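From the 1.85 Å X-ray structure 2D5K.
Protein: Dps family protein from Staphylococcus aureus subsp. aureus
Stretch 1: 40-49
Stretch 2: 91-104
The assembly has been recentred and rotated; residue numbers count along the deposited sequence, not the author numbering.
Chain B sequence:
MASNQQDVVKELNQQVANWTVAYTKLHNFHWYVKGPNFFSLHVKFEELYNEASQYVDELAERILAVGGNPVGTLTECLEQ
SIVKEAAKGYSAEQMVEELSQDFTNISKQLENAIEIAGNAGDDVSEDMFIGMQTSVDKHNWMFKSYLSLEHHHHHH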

ATOM      1  N   SER B  40      10.403  20.393 -14.431  1.00 21.77           N
ATOM      2  CA  SER B  40      10.510  19.108 -15.117  1.00 22.95           C
ATOM      3  C   SER B  40      11.929  18.542 -15.085  1.00 21.51           C
ATOM      4  O   SER B  40      12.134  17.379 -14.735  1.00 21.20           O
ATOM      5  CB  SER B  40      10.059  19.236 -16.576  1.00 24.96           C
ATOM      6  OG  SER B  40       8.668  19.478 -16.665  1.00 32.05           O
ATOM      7  N   LEU B  41      12.908  19.364 -15.445  1.00 18.90           N
ATOM      8  CA  LEU B  41      14.293  18.912 -15.483  1.00 17.32           C
ATOM      9  C   LEU B  41      14.885  18.615 -14.108  1.00 16.84           C
ATOM     10  O   LEU B  41      15.653  17.667 -13.951  1.00 16.96           O
ATOM     11  CB  LEU B  41      15.151  19.941 -16.223  1.00 17.63           C
ATOM     12  CG  LEU B  41      14.749  20.126 -17.691  1.00 17.21           C
ATOM     13  CD1 LEU B  41      15.620  21.200 -18.327  1.00 18.03           C
ATOM     14  CD2 LEU B  41      14.893  18.804 -18.443  1.00 18.43           C
ATOM     15  N   HIS B  42      14.526  19.421 -13.116  1.00 16.59           N
ATOM     16  CA  HIS B  42      15.019  19.222 -11.756  1.00 17.53           C
ATOM     17  C   HIS B  42      14.676  17.790 -11.336  1.00 18.34           C
ATOM     18  O   HIS B  42      15.516  17.070 -10.789  1.00 17.46           O
ATOM     19  CB  HIS B  42      14.363  20.245 -10.815  1.00 18.94           C
ATOM     20  CG  HIS B  42      14.749  20.093  -9.376  1.00 19.00           C
ATOM     21  ND1 HIS B  42      13.845  19.732  -8.400  1.00 20.32           N
ATOM     22  CD2 HIS B  42      15.933  20.269  -8.747  1.00 18.66           C
ATOM     23  CE1 HIS B  42      14.458  19.693  -7.229  1.00 18.43           C
ATOM     24  NE2 HIS B  42      15.725  20.015  -7.412  1.00 19.61           N
ATOM     25  N   VAL B  43      13.446  17.376 -11.621  1.00 17.86           N
ATOM     26  CA  VAL B  43      12.997  16.034 -11.282  1.00 18.61           C
ATOM     27  C   VAL B  43      13.625  14.975 -12.182  1.00 17.91           C
ATOM     28  O   VAL B  43      14.109  13.954 -11.697  1.00 17.85           O
ATOM     29  CB  VAL B  43      11.460  15.918 -11.379  1.00 20.94           C
ATOM     30  CG1 VAL B  43      11.033  14.471 -11.173  1.00 24.43           C
ATOM     31  CG2 VAL B  43      10.815  16.809 -10.334  1.00 22.99           C
ATOM     32  N   LYS B  44      13.626  15.215 -13.488  1.00 17.25           N
ATOM     33  CA  LYS B  44      14.195  14.251 -14.426  1.00 16.60           C
ATOM     34  C   LYS B  44      15.651  13.920 -14.101  1.00 16.43           C
ATOM     35  O   LYS B  44      16.061  12.763 -14.182  1.00 15.76           O
ATOM     36  CB  LYS B  44      14.099  14.773 -15.867  1.00 19.61           C
ATOM     37  CG  LYS B  44      14.587  13.764 -16.901  1.00 25.34           C
ATOM     38  CD  LYS B  44      13.788  12.465 -16.805  1.00 29.93           C
ATOM     39  CE  LYS B  44      14.464  11.316 -17.551  1.00 34.54           C
ATOM     40  NZ  LYS B  44      14.497  11.494 -19.033  1.00 37.53           N
ATOM     41  N   PHE B  45      16.435  14.927 -13.733  1.00 16.93           N
ATOM     42  CA  PHE B  45      17.834  14.679 -13.406  1.00 16.39           C
ATOM     43  C   PHE B  45      17.970  13.799 -12.166  1.00 16.01           C
ATOM     44  O   PHE B  45      18.921  13.024 -12.057  1.00 15.67           O
ATOM     45  CB  PHE B  45      18.595  15.998 -13.216  1.00 16.70           C
ATOM     46  CG  PHE B  45      18.727  16.810 -14.482  1.00 18.80           C
ATOM     47  CD1 PHE B  45      18.848  16.183 -15.719  1.00 20.04           C
ATOM     48  CD2 PHE B  45      18.740  18.199 -14.434  1.00 18.59           C
ATOM     49  CE1 PHE B  45      18.979  16.930 -16.892  1.00 19.94           C
ATOM     50  CE2 PHE B  45      18.871  18.952 -15.599  1.00 18.00           C
ATOM     51  CZ  PHE B  45      18.990  18.316 -16.829  1.00 18.55           C
ATOM     52  N   GLU B  46      17.024  13.909 -11.235  1.00 16.34           N
ATOM     53  CA  GLU B  46      17.071  13.078 -10.033  1.00 16.43           C
ATOM     54  C   GLU B  46      16.724  11.638 -10.397  1.00 16.45           C
ATOM     55  O   GLU B  46      17.343  10.699  -9.906  1.00 16.95           O
ATOM     56  CB  GLU B  46      16.094  13.580  -8.965  1.00 18.02           C
ATOM     57  CG  GLU B  46      16.212  12.792  -7.659  1.00 21.45           C
ATOM     58  CD  GLU B  46      15.369  13.351  -6.530  1.00 26.47           C
ATOM     59  OE1 GLU B  46      15.175  14.584  -6.475  1.00 28.72           O
ATOM     60  OE2 GLU B  46      14.918  12.552  -5.680  1.00 27.63           O
ATOM     61  N   GLU B  47      15.731  11.464 -11.260  1.00 17.73           N
ATOM     62  CA  GLU B  47      15.344  10.123 -11.680  1.00 19.68           C
ATOM     63  C   GLU B  47      16.556   9.475 -12.342  1.00 19.17           C
ATOM     64  O   GLU B  47      16.826   8.288 -12.155  1.00 17.81           O
ATOM     65  CB  GLU B  47      14.173  10.188 -12.664  1.00 22.46           C
ATOM     66  CG  GLU B  47      12.983  10.992 -12.140  1.00 28.27           C
ATOM     67  CD  GLU B  47      11.781  10.961 -13.074  1.00 32.23           C
ATOM     68  OE1 GLU B  47      11.976  11.026 -14.307  1.00 33.17           O
ATOM     69  OE2 GLU B  47      10.640  10.885 -12.572  1.00 34.31           O
ATOM     70  N   LEU B  48      17.295  10.273 -13.107  1.00 16.32           N
ATOM     71  CA  LEU B  48      18.481   9.777 -13.785  1.00 16.15           C
ATOM     72  C   LEU B  48      19.611   9.398 -12.835  1.00 15.44           C
ATOM     73  O   LEU B  48      20.240   8.357 -13.025  1.00 14.78           O
ATOM     74  CB  LEU B  48      18.980  10.805 -14.810  1.00 15.03           C
ATOM     75  CG  LEU B  48      18.061  10.954 -16.027  1.00 16.72           C
ATOM     76  CD1 LEU B  48      18.508  12.128 -16.883  1.00 17.10           C
ATOM     77  CD2 LEU B  48      18.079   9.656 -16.834  1.00 19.43           C
ATOM     78  N   TYR B  49      19.901  10.211 -11.818  1.00 14.56           N
ATOM     79  CA  TYR B  49      20.985   9.790 -10.948  1.00 14.61           C
ATOM     80  C   TYR B  49      20.573   8.622 -10.060  1.00 15.39           C
ATOM     81  O   TYR B  49      21.420   7.831  -9.660  1.00 15.59           O
ATOM     82  CB  TYR B  49      21.614  10.953 -10.140  1.00 15.42           C
ATOM     83  CG  TYR B  49      20.770  11.737  -9.147  1.00 16.48           C
ATOM     84  CD1 TYR B  49      20.163  11.124  -8.046  1.00 17.22           C
ATOM     85  CD2 TYR B  49      20.676  13.125  -9.257  1.00 16.06           C
ATOM     86  CE1 TYR B  49      19.489  11.890  -7.072  1.00 17.79           C
ATOM     87  CE2 TYR B  49      20.010  13.891  -8.302  1.00 17.90           C
ATOM     88  CZ  TYR B  49      19.421  13.274  -7.214  1.00 18.40           C
ATOM     89  OH  TYR B  49      18.774  14.055  -6.279  1.00 18.91           O
ATOM     90  N   SER B  91      23.375  26.209 -19.409  1.00 22.18           N
ATOM     91  CA  SER B  91      21.949  26.504 -19.454  1.00 20.96           C
ATOM     92  C   SER B  91      21.270  25.137 -19.453  1.00 20.15           C
ATOM     93  O   SER B  91      21.934  24.121 -19.664  1.00 19.23           O
ATOM     94  CB  SER B  91      21.595  27.234 -20.747  1.00 19.91           C
ATOM     95  OG  SER B  91      21.777  26.381 -21.862  1.00 18.54           O
ATOM     96  N   ALA B  92      19.960  25.105 -19.228  1.00 20.88           N
ATOM     97  CA  ALA B  92      19.237  23.834 -19.219  1.00 20.65           C
ATOM     98  C   ALA B  92      19.450  23.107 -20.545  1.00 20.52           C
ATOM     99  O   ALA B  92      19.681  21.901 -20.578  1.00 18.62           O
ATOM    100  CB  ALA B  92      17.750  24.074 -18.988  1.00 21.32           C
ATOM    101  N   GLU B  93      19.374  23.851 -21.643  1.00 19.45           N
ATOM    102  CA  GLU B  93      19.560  23.259 -22.960  1.00 21.33           C
ATOM    103  C   GLU B  93      20.951  22.642 -23.101  1.00 19.37           C
ATOM    104  O   GLU B  93      21.095  21.537 -23.619  1.00 18.41           O
ATOM    105  CB  GLU B  93      19.340  24.320 -24.047  1.00 26.25           C
ATOM    106  CG  GLU B  93      19.403  23.777 -25.461  1.00 34.10           C
ATOM    107  CD  GLU B  93      20.569  24.337 -26.246  1.00 39.34           C
ATOM    108  OE1 GLU B  93      21.713  24.264 -25.746  1.00 42.69           O
ATOM    109  OE2 GLU B  93      20.343  24.844 -27.365  1.00 42.14           O
ATOM    110  N   GLN B  94      21.972  23.349 -22.631  1.00 18.43           N
ATOM    111  CA  GLN B  94      23.340  22.845 -22.724  1.00 17.67           C
ATOM    112  C   GLN B  94      23.529  21.606 -21.853  1.00 15.99           C
ATOM    113  O   GLN B  94      24.320  20.723 -22.176  1.00 15.20           O
ATOM    114  CB  GLN B  94      24.337  23.936 -22.327  1.00 19.67           C
ATOM    115  CG  GLN B  94      24.288  25.150 -23.244  1.00 20.83           C
ATOM    116  CD  GLN B  94      25.188  26.278 -22.781  1.00 21.79           C
ATOM    117  OE1 GLN B  94      25.258  26.584 -21.592  1.00 21.92           O
ATOM    118  NE2 GLN B  94      25.872  26.914 -23.728  1.00 25.30           N
ATOM    119  N   MET B  95      22.798  21.539 -20.747  1.00 16.31           N
ATOM    120  CA  MET B  95      22.901  20.378 -19.869  1.00 14.61           C
ATOM    121  C   MET B  95      22.339  19.156 -20.586  1.00 14.69           C
ATOM    122  O   MET B  95      22.956  18.093 -20.596  1.00 15.70           O
ATOM    123  CB  MET B  95      22.116  20.606 -18.576  1.00 15.28           C
ATOM    124  CG  MET B  95      22.687  21.690 -17.683  1.00 17.32           C
ATOM    125  SD  MET B  95      21.674  21.909 -16.209  1.00 16.86           S
ATOM    126  CE  MET B  95      22.780  22.900 -15.196  1.00 17.87           C
ATOM    127  N   VAL B  96      21.164  19.314 -21.186  1.00 14.79           N
ATOM    128  CA  VAL B  96      20.533  18.204 -21.890  1.00 15.22           C
ATOM    129  C   VAL B  96      21.377  17.812 -23.099  1.00 16.60           C
ATOM    130  O   VAL B  96      21.507  16.631 -23.410  1.00 15.99           O
ATOM    131  CB  VAL B  96      19.095  18.564 -22.319  1.00 15.75           C
ATOM    132  CG1 VAL B  96      18.474  17.414 -23.098  1.00 16.19           C
ATOM    133  CG2 VAL B  96      18.260  18.872 -21.088  1.00 14.35           C
ATOM    134  N   GLU B  97      21.966  18.798 -23.770  1.00 16.04           N
ATOM    135  CA  GLU B  97      22.814  18.508 -24.920  1.00 17.30           C
ATOM    136  C   GLU B  97      24.005  17.654 -24.489  1.00 16.05           C
ATOM    137  O   GLU B  97      24.341  16.674 -25.152  1.00 16.07           O
ATOM    138  CB  GLU B  97      23.329  19.801 -25.566  1.00 18.71           C
ATOM    139  CG  GLU B  97      22.255  20.657 -26.205  1.00 24.91           C
ATOM    140  CD  GLU B  97      22.822  21.894 -26.887  1.00 29.17           C
ATOM    141  OE1 GLU B  97      23.655  22.585 -26.265  1.00 30.91           O
ATOM    142  OE2 GLU B  97      22.426  22.177 -28.039  1.00 32.67           O
ATOM    143  N   GLU B  98      24.644  18.017 -23.380  1.00 15.76           N
ATOM    144  CA  GLU B  98      25.795  17.253 -22.921  1.00 16.76           C
ATOM    145  C   GLU B  98      25.409  15.850 -22.476  1.00 15.56           C
ATOM    146  O   GLU B  98      26.124  14.892 -22.757  1.00 14.42           O
ATOM    147  CB  GLU B  98      26.526  17.962 -21.779  1.00 18.50           C
ATOM    148  CG  GLU B  98      27.794  17.213 -21.371  1.00 24.76           C
ATOM    149  CD  GLU B  98      28.787  18.074 -20.628  1.00 27.96           C
ATOM    150  OE1 GLU B  98      29.180  19.129 -21.167  1.00 32.33           O
ATOM    151  OE2 GLU B  98      29.184  17.690 -19.509  1.00 28.98           O
ATOM    152  N   LEU B  99      24.287  15.722 -21.776  1.00 15.66           N
ATOM    153  CA  LEU B  99      23.859  14.396 -21.346  1.00 15.96           C
ATOM    154  C   LEU B  99      23.579  13.548 -22.581  1.00 15.29           C
ATOM    155  O   LEU B  99      23.893  12.357 -22.613  1.00 16.86           O
ATOM    156  CB  LEU B  99      22.603  14.486 -20.476  1.00 18.06           C
ATOM    157  CG  LEU B  99      22.808  15.060 -19.073  1.00 20.04           C
ATOM    158  CD1 LEU B  99      21.468  15.119 -18.356  1.00 21.77           C
ATOM    159  CD2 LEU B  99      23.794  14.189 -18.296  1.00 20.68           C
ATOM    160  N   SER B 100      22.996  14.157 -23.609  1.00 15.94           N
ATOM    161  CA  SER B 100      22.708  13.409 -24.823  1.00 15.78           C
ATOM    162  C   SER B 100      24.009  12.901 -25.434  1.00 16.62           C
ATOM    163  O   SER B 100      24.096  11.742 -25.844  1.00 15.81           O
ATOM    164  CB  SER B 100      21.961  14.270 -25.843  1.00 16.58           C
ATOM    165  OG  SER B 100      21.717  13.523 -27.024  1.00 17.91           O
ATOM    166  N   GLN B 101      25.022  13.762 -25.494  1.00 15.45           N
ATOM    167  CA  GLN B 101      26.302  13.343 -26.047  1.00 15.27           C
ATOM    168  C   GLN B 101      26.902  12.237 -25.178  1.00 16.03           C
ATOM    169  O   GLN B 101      27.482  11.288 -25.698  1.00 15.99           O
ATOM    170  CB  GLN B 101      27.279  14.516 -26.139  1.00 18.33           C
ATOM    171  CG  GLN B 101      28.579  14.158 -26.862  1.00 20.18           C
ATOM    172  CD  GLN B 101      28.350  13.724 -28.302  1.00 24.07           C
ATOM    173  OE1 GLN B 101      27.814  14.483 -29.111  1.00 26.11           O
ATOM    174  NE2 GLN B 101      28.755  12.499 -28.629  1.00 21.58           N
ATOM    175  N   ASP B 102      26.767  12.358 -23.859  1.00 15.25           N
ATOM    176  CA  ASP B 102      27.291  11.324 -22.967  1.00 16.17           C
ATOM    177  C   ASP B 102      26.584  10.000 -23.239  1.00 15.58           C
ATOM    178  O   ASP B 102      27.223   8.952 -23.342  1.00 15.63           O
ATOM    179  CB  ASP B 102      27.081  11.690 -21.492  1.00 15.38           C
ATOM    180  CG  ASP B 102      28.068  12.733 -20.996  1.00 18.42           C
ATOM    181  OD1 ASP B 102      29.190  12.802 -21.542  1.00 19.22           O
ATOM    182  OD2 ASP B 102      27.728  13.470 -20.047  1.00 18.57           O
ATOM    183  N   PHE B 103      25.260  10.050 -23.348  1.00 15.97           N
ATOM    184  CA  PHE B 103      24.494   8.835 -23.593  1.00 14.88           C
ATOM    185  C   PHE B 103      24.810   8.220 -24.948  1.00 15.18           C
ATOM    186  O   PHE B 103      24.810   6.998 -25.094  1.00 13.16           O
ATOM    187  CB  PHE B 103      23.002   9.120 -23.430  1.00 15.18           C
ATOM    188  CG  PHE B 103      22.553   9.142 -21.987  1.00 16.99           C
ATOM    189  CD1 PHE B 103      23.291   9.827 -21.025  1.00 20.30           C
ATOM    190  CD2 PHE B 103      21.405   8.467 -21.588  1.00 19.68           C
ATOM    191  CE1 PHE B 103      22.894   9.839 -19.687  1.00 20.83           C
ATOM    192  CE2 PHE B 103      20.998   8.473 -20.254  1.00 18.99           C
ATOM    193  CZ  PHE B 103      21.745   9.159 -19.302  1.00 19.85           C
ATOM    194  N   THR B 104      25.095   9.062 -25.936  1.00 14.22           N
ATOM    195  CA  THR B 104      25.460   8.559 -27.255  1.00 14.79           C
ATOM    196  C   THR B 104      26.801   7.833 -27.122  1.00 14.39           C
ATOM    197  O   THR B 104      26.987   6.737 -27.665  1.00 14.97           O
ATOM    198  CB  THR B 104      25.606   9.713 -28.278  1.00 15.00           C
ATOM    199  OG1 THR B 104      24.309  10.234 -28.593  1.00 14.76           O
ATOM    200  CG2 THR B 104      26.283   9.221 -29.561  1.00 15.36           C
TER

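In this Dps family protein, residues 40-49 lie within one helix and 92-104 form the start of another; the axes run in the same general direction, 26° apart, and approach to 12.0 Å. At that spacing the backbones stay apart, the nearest CA atoms being those of Leu41 and Ala92 (7.9 Å), and side chains fill the gap. Each helix is held by its own i to i+4 hydrogen bonds, such as Phe45 N to Leu41 O (2.9 Å) and Leu99 N to Met95 O (3.0 Å). No hydrogen bond crosses between them; every side-chain pair in contact is apolar, and together the stretches bury 297 Å², both sides summed. Leu41 CD1 meets Ala92 CB at 3.6 Å, a close methyl-to-methyl contact. Phe45 is the residue most covered by the other stretch (67 Å²): its CB points sideways, but the ring reaches across, placing CE1 3.4 Å from Leu99 CD1, with Val96 CG2 at the ring edge, 4.4 Å from CZ. Met95 adds a sulfur-aromatic contact, SD lying 4.1 Å from Phe45 CE2 in an oblique approach. Farther along, Leu48 CD2 touches Phe103 CZ at 4.4 Å. Ser91, at the N-cap position, caps the second helix by accepting from Gln94 N through OG (3.1 Å); in return Ser91 N donates to Gln94 OE1 (2.9 Å).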